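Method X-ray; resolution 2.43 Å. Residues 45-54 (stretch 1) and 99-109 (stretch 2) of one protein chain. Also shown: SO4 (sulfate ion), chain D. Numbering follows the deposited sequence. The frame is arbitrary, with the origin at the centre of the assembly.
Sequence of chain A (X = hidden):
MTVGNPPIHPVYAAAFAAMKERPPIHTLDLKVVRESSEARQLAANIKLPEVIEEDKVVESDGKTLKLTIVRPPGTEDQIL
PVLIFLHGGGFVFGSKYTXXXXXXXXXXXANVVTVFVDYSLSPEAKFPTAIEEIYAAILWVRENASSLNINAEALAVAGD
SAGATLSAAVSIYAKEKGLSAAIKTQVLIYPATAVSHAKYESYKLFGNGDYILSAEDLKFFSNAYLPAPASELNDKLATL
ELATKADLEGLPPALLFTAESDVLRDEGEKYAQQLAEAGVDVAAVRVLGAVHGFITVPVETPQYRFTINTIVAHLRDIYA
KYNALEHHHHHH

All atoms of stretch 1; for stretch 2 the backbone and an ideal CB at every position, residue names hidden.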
# COMPACT_ATOMS: atom_id res chain seq x y z
N ASN A 45 4.51 27.37 -3.58
CA ASN A 45 4.21 27.99 -2.28
C ASN A 45 3.78 26.97 -1.21
O ASN A 45 3.11 27.33 -0.24
CB ASN A 45 3.13 29.09 -2.42
CG ASN A 45 3.69 30.41 -2.99
OD1 ASN A 45 4.79 30.84 -2.65
ND2 ASN A 45 2.90 31.05 -3.85
N ILE A 46 4.13 25.69 -1.40
CA ILE A 46 3.62 24.61 -0.55
C ILE A 46 4.31 24.57 0.82
O ILE A 46 5.40 25.12 0.99
CB ILE A 46 3.80 23.23 -1.21
CG1 ILE A 46 4.89 23.30 -2.29
CG2 ILE A 46 2.48 22.75 -1.78
CD1 ILE A 46 5.48 21.95 -2.67
N LYS A 47 3.69 23.90 1.79
CA LYS A 47 4.28 23.84 3.13
C LYS A 47 5.47 22.88 3.14
O LYS A 47 5.37 21.77 2.62
CB LYS A 47 3.25 23.41 4.19
CG LYS A 47 3.73 23.62 5.65
CD LYS A 47 2.55 23.65 6.66
CE LYS A 47 1.95 22.26 6.91
NZ LYS A 47 0.60 22.29 7.55
N LEU A 48 6.59 23.31 3.71
CA LEU A 48 7.76 22.45 3.81
C LEU A 48 8.24 22.44 5.27
O LEU A 48 8.25 23.48 5.93
CB LEU A 48 8.88 22.92 2.87
CG LEU A 48 8.62 23.02 1.35
CD1 LEU A 48 9.73 23.84 0.65
CD2 LEU A 48 8.49 21.64 0.71
N PRO A 49 8.66 21.26 5.77
CA PRO A 49 9.19 21.16 7.14
C PRO A 49 10.63 21.65 7.25
O PRO A 49 11.42 21.48 6.32
CB PRO A 49 9.09 19.66 7.45
CG PRO A 49 9.21 19.00 6.11
CD PRO A 49 8.54 19.94 5.12
N GLU A 50 10.99 22.23 8.40
CA GLU A 50 12.33 22.79 8.55
C GLU A 50 13.36 21.65 8.52
O GLU A 50 13.08 20.52 8.92
CB GLU A 50 12.46 23.65 9.83
CG GLU A 50 12.33 22.90 11.17
CD GLU A 50 12.92 23.68 12.39
OE1 GLU A 50 13.84 24.52 12.23
OE2 GLU A 50 12.47 23.42 13.54
N VAL A 51 14.54 21.95 7.98
CA VAL A 51 15.57 20.93 7.78
C VAL A 51 16.98 21.58 7.86
O VAL A 51 17.11 22.80 7.71
CB VAL A 51 15.42 20.23 6.38
CG1 VAL A 51 16.49 19.27 6.17
CG2 VAL A 51 14.09 19.49 6.22
N ILE A 52 18.01 20.77 8.11
CA ILE A 52 19.39 21.21 8.00
C ILE A 52 20.05 20.63 6.75
O ILE A 52 20.27 19.42 6.66
CB ILE A 52 20.22 20.82 9.24
CG1 ILE A 52 19.61 21.40 10.50
CG2 ILE A 52 21.66 21.32 9.11
CD1 ILE A 52 20.01 20.66 11.71
N GLU A 53 20.37 21.49 5.79
CA GLU A 53 20.85 21.08 4.46
C GLU A 53 22.32 21.48 4.22
O GLU A 53 22.77 22.51 4.72
CB GLU A 53 19.95 21.69 3.36
CG GLU A 53 20.47 21.55 1.94
CD GLU A 53 19.55 22.15 0.88
OE1 GLU A 53 20.07 22.81 -0.06
OE2 GLU A 53 18.31 21.97 0.98
N GLU A 54 23.07 20.66 3.50
CA GLU A 54 24.49 20.92 3.25
C GLU A 54 24.97 20.31 1.93
O GLU A 54 24.68 19.16 1.66
CB GLU A 54 25.32 20.38 4.41
CG GLU A 54 26.81 20.37 4.19
CD GLU A 54 27.57 19.79 5.37
OE1 GLU A 54 26.96 19.08 6.21
OE2 GLU A 54 28.79 20.02 5.44
N UNK A 99 12.50 18.14 -6.59
CA UNK A 99 12.04 17.05 -5.73
C UNK A 99 12.04 17.42 -4.24
O UNK A 99 12.07 16.55 -3.37
CB UNK A 99 12.92 15.82 -5.95
N UNK A 100 11.96 18.72 -3.96
CA UNK A 100 12.18 19.20 -2.61
C UNK A 100 11.09 18.73 -1.62
O UNK A 100 11.37 18.56 -0.43
CB UNK A 100 12.25 20.73 -2.62
N UNK A 101 9.87 18.51 -2.10
CA UNK A 101 8.78 18.13 -1.19
C UNK A 101 8.88 16.66 -0.71
O UNK A 101 8.89 16.41 0.51
CB UNK A 101 7.44 18.35 -1.89
N UNK A 102 8.99 15.67 -1.63
CA UNK A 102 9.14 14.30 -1.08
C UNK A 102 10.45 14.04 -0.31
O UNK A 102 10.42 13.24 0.64
CB UNK A 102 9.05 13.29 -2.23
N UNK A 103 11.55 14.71 -0.67
CA UNK A 103 12.82 14.52 0.04
C UNK A 103 12.75 15.03 1.48
O UNK A 103 13.16 14.35 2.44
CB UNK A 103 13.95 15.23 -0.71
N UNK A 104 12.22 16.24 1.65
CA UNK A 104 12.12 16.82 2.97
C UNK A 104 11.08 16.09 3.85
O UNK A 104 11.31 15.91 5.05
CB UNK A 104 11.76 18.30 2.85
N UNK A 105 9.99 15.62 3.24
CA UNK A 105 8.98 14.79 3.95
C UNK A 105 9.55 13.44 4.47
O UNK A 105 9.36 13.08 5.63
CB UNK A 105 7.80 14.51 3.01
N UNK A 106 10.19 12.68 3.60
CA UNK A 106 10.80 11.40 4.00
C UNK A 106 11.85 11.58 5.11
O UNK A 106 11.92 10.78 6.05
CB UNK A 106 11.45 10.73 2.79
N UNK A 107 12.66 12.63 4.99
CA UNK A 107 13.75 12.88 5.93
C UNK A 107 13.25 13.10 7.36
O UNK A 107 13.70 12.41 8.28
CB UNK A 107 14.56 14.10 5.47
N UNK A 108 12.32 14.03 7.58
CA UNK A 108 11.87 14.29 8.95
C UNK A 108 10.89 13.23 9.50
O UNK A 108 10.92 12.95 10.70
CB UNK A 108 11.21 15.67 9.01
N UNK A 109 10.05 12.62 8.64
CA UNK A 109 9.08 11.60 9.10
C UNK A 109 9.75 10.26 9.43
O UNK A 109 9.33 9.57 10.34
CB UNK A 109 8.01 11.38 8.03
S SO4 D . 16.29 26.83 1.60
O1 SO4 D . 16.91 28.14 1.33
O2 SO4 D . 17.13 26.07 2.52
O3 SO4 D . 14.97 27.02 2.20
O4 SO4 D . 16.19 26.09 0.34

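Position 99 sits right before the helix, at its N-cap, and its ideal CB finds nothing of stretch 1 within 5.5 Å. Stretch 1 cannot choose here, though Ser, Thr, Asp or Asn would be usual caps. The residue is His99, hydrogen-bonded elsewhere in the structure.

At position 100 CA-to-CB points toward stretch 1, but the CB is still 5.1 Å from Leu48 CD2. That gap asks for a longer apolar side chain: Leu, Ile or Met. Ile100, with both chi angles t, extends until its CD1 lies 3.8 Å from Leu48 CD1.

Position 101 points sideways, its CB 4.2 Å from Ile46 CD1 and 4.3 Å from Leu48 CD2. Methyls flank the root of the side chain, while the carbonyl of Lys47 lies farther out as an acceptor. Leu or Met would suit the methyls; a long chain with a donor at its tip would use both features. Lys101 does so: its CD packs 3.8 Å from Leu48 CD2, and its NZ donates a hydrogen bond to Lys47 O at 2.9 Å.

Positions 102 and 103 lie out of reach of stretch 1, which leaves them undetermined. In the first turn of a helix, 102 tolerates proline, and Pro102 is found; 103 is Val103.

Position 104 points toward stretch 1, with its CB 4.2 Å from Pro49 CG and 4.3 Å from Val51 CG2. A medium apolar residue could cover these, but the carboxylate of Glu53 and the sulfate beyond favor a long cation, Lys or Arg. Arg104 lays its CG 3.9 Å from Val51 CG2 and forms a salt bridge from NH2 to Glu53 OE2 at 2.8 Å. The same NH2 makes a weak hydrogen bond to SO4 O4 at 3.4 Å.

Position 105 points sideways, with no atom of stretch 1 near its CB. Many polar residues would fit, and an acid could pair with a lysine one turn back. Asp105 OD1 forms a salt bridge with Lys101 NZ at 3.5 Å and lies 3.9 Å from Pro49 CD.

Position 106 is out of reach and holds Leu106. Position 107 points toward stretch 1 but starts 5.5 Å from Val51 CG2, so small or β-branched residues would do; Thr107 instead donates from OG1 to Val103 O at 2.8 Å.

Position 108 faces Pro49 CB, 4.8 Å from its own CB, a site for Val, Ile or Leu. Val108 places CG2 4.2 Å from Pro49 CB and CG1 4.0 Å from Val51 CG2.

Position 109 is beyond reach; Lys109 occupies it.

Stretch 2 99-109: HIKPVRDLTVK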
# COMPACT_ATOMS: atom_id res chain seq x y z
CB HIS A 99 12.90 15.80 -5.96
CG HIS A 99 12.57 15.07 -7.23
ND1 HIS A 99 12.82 15.60 -8.48
CD2 HIS A 99 11.98 13.87 -7.44
CE1 HIS A 99 12.41 14.75 -9.40
NE2 HIS A 99 11.89 13.69 -8.80
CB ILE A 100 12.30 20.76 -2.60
CG1 ILE A 100 12.83 21.25 -1.24
CG2 ILE A 100 10.98 21.45 -2.94
CD1 ILE A 100 12.97 22.76 -1.12
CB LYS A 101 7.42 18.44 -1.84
CG LYS A 101 6.20 17.96 -1.06
CD LYS A 101 6.04 18.74 0.24
CE LYS A 101 4.72 18.39 0.97
NZ LYS A 101 4.68 19.00 2.34
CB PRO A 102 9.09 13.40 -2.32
CG PRO A 102 9.45 14.30 -3.47
CD PRO A 102 8.90 15.66 -3.10
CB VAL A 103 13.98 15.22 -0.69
CG1 VAL A 103 15.21 15.30 0.20
CG2 VAL A 103 14.30 14.49 -1.98
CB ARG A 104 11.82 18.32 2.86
CG ARG A 104 13.09 19.10 2.46
CD ARG A 104 13.01 20.63 2.54
NE ARG A 104 14.25 21.21 2.01
CZ ARG A 104 14.59 22.50 2.06
NH1 ARG A 104 13.79 23.38 2.64
NH2 ARG A 104 15.73 22.90 1.52
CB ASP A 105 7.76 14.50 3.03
CG ASP A 105 6.81 15.70 2.93
OD1 ASP A 105 7.02 16.70 3.66
OD2 ASP A 105 5.83 15.63 2.15
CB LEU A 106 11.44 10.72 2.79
CG LEU A 106 10.43 10.28 1.71
CD1 LEU A 106 11.12 9.82 0.43
CD2 LEU A 106 9.50 9.20 2.25
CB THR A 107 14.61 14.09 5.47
OG1 THR A 107 15.27 13.77 4.23
CG2 THR A 107 15.66 14.45 6.53
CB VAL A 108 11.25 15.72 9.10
CG1 VAL A 108 12.04 16.73 8.28
CG2 VAL A 108 9.79 15.75 8.68
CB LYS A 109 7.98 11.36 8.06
CG LYS A 109 7.04 12.53 7.86
CD LYS A 109 6.03 12.28 6.73
CE LYS A 109 5.17 13.52 6.49
NZ LYS A 109 4.29 13.90 7.65
O HOH W 1 12.14 23.99 4.49
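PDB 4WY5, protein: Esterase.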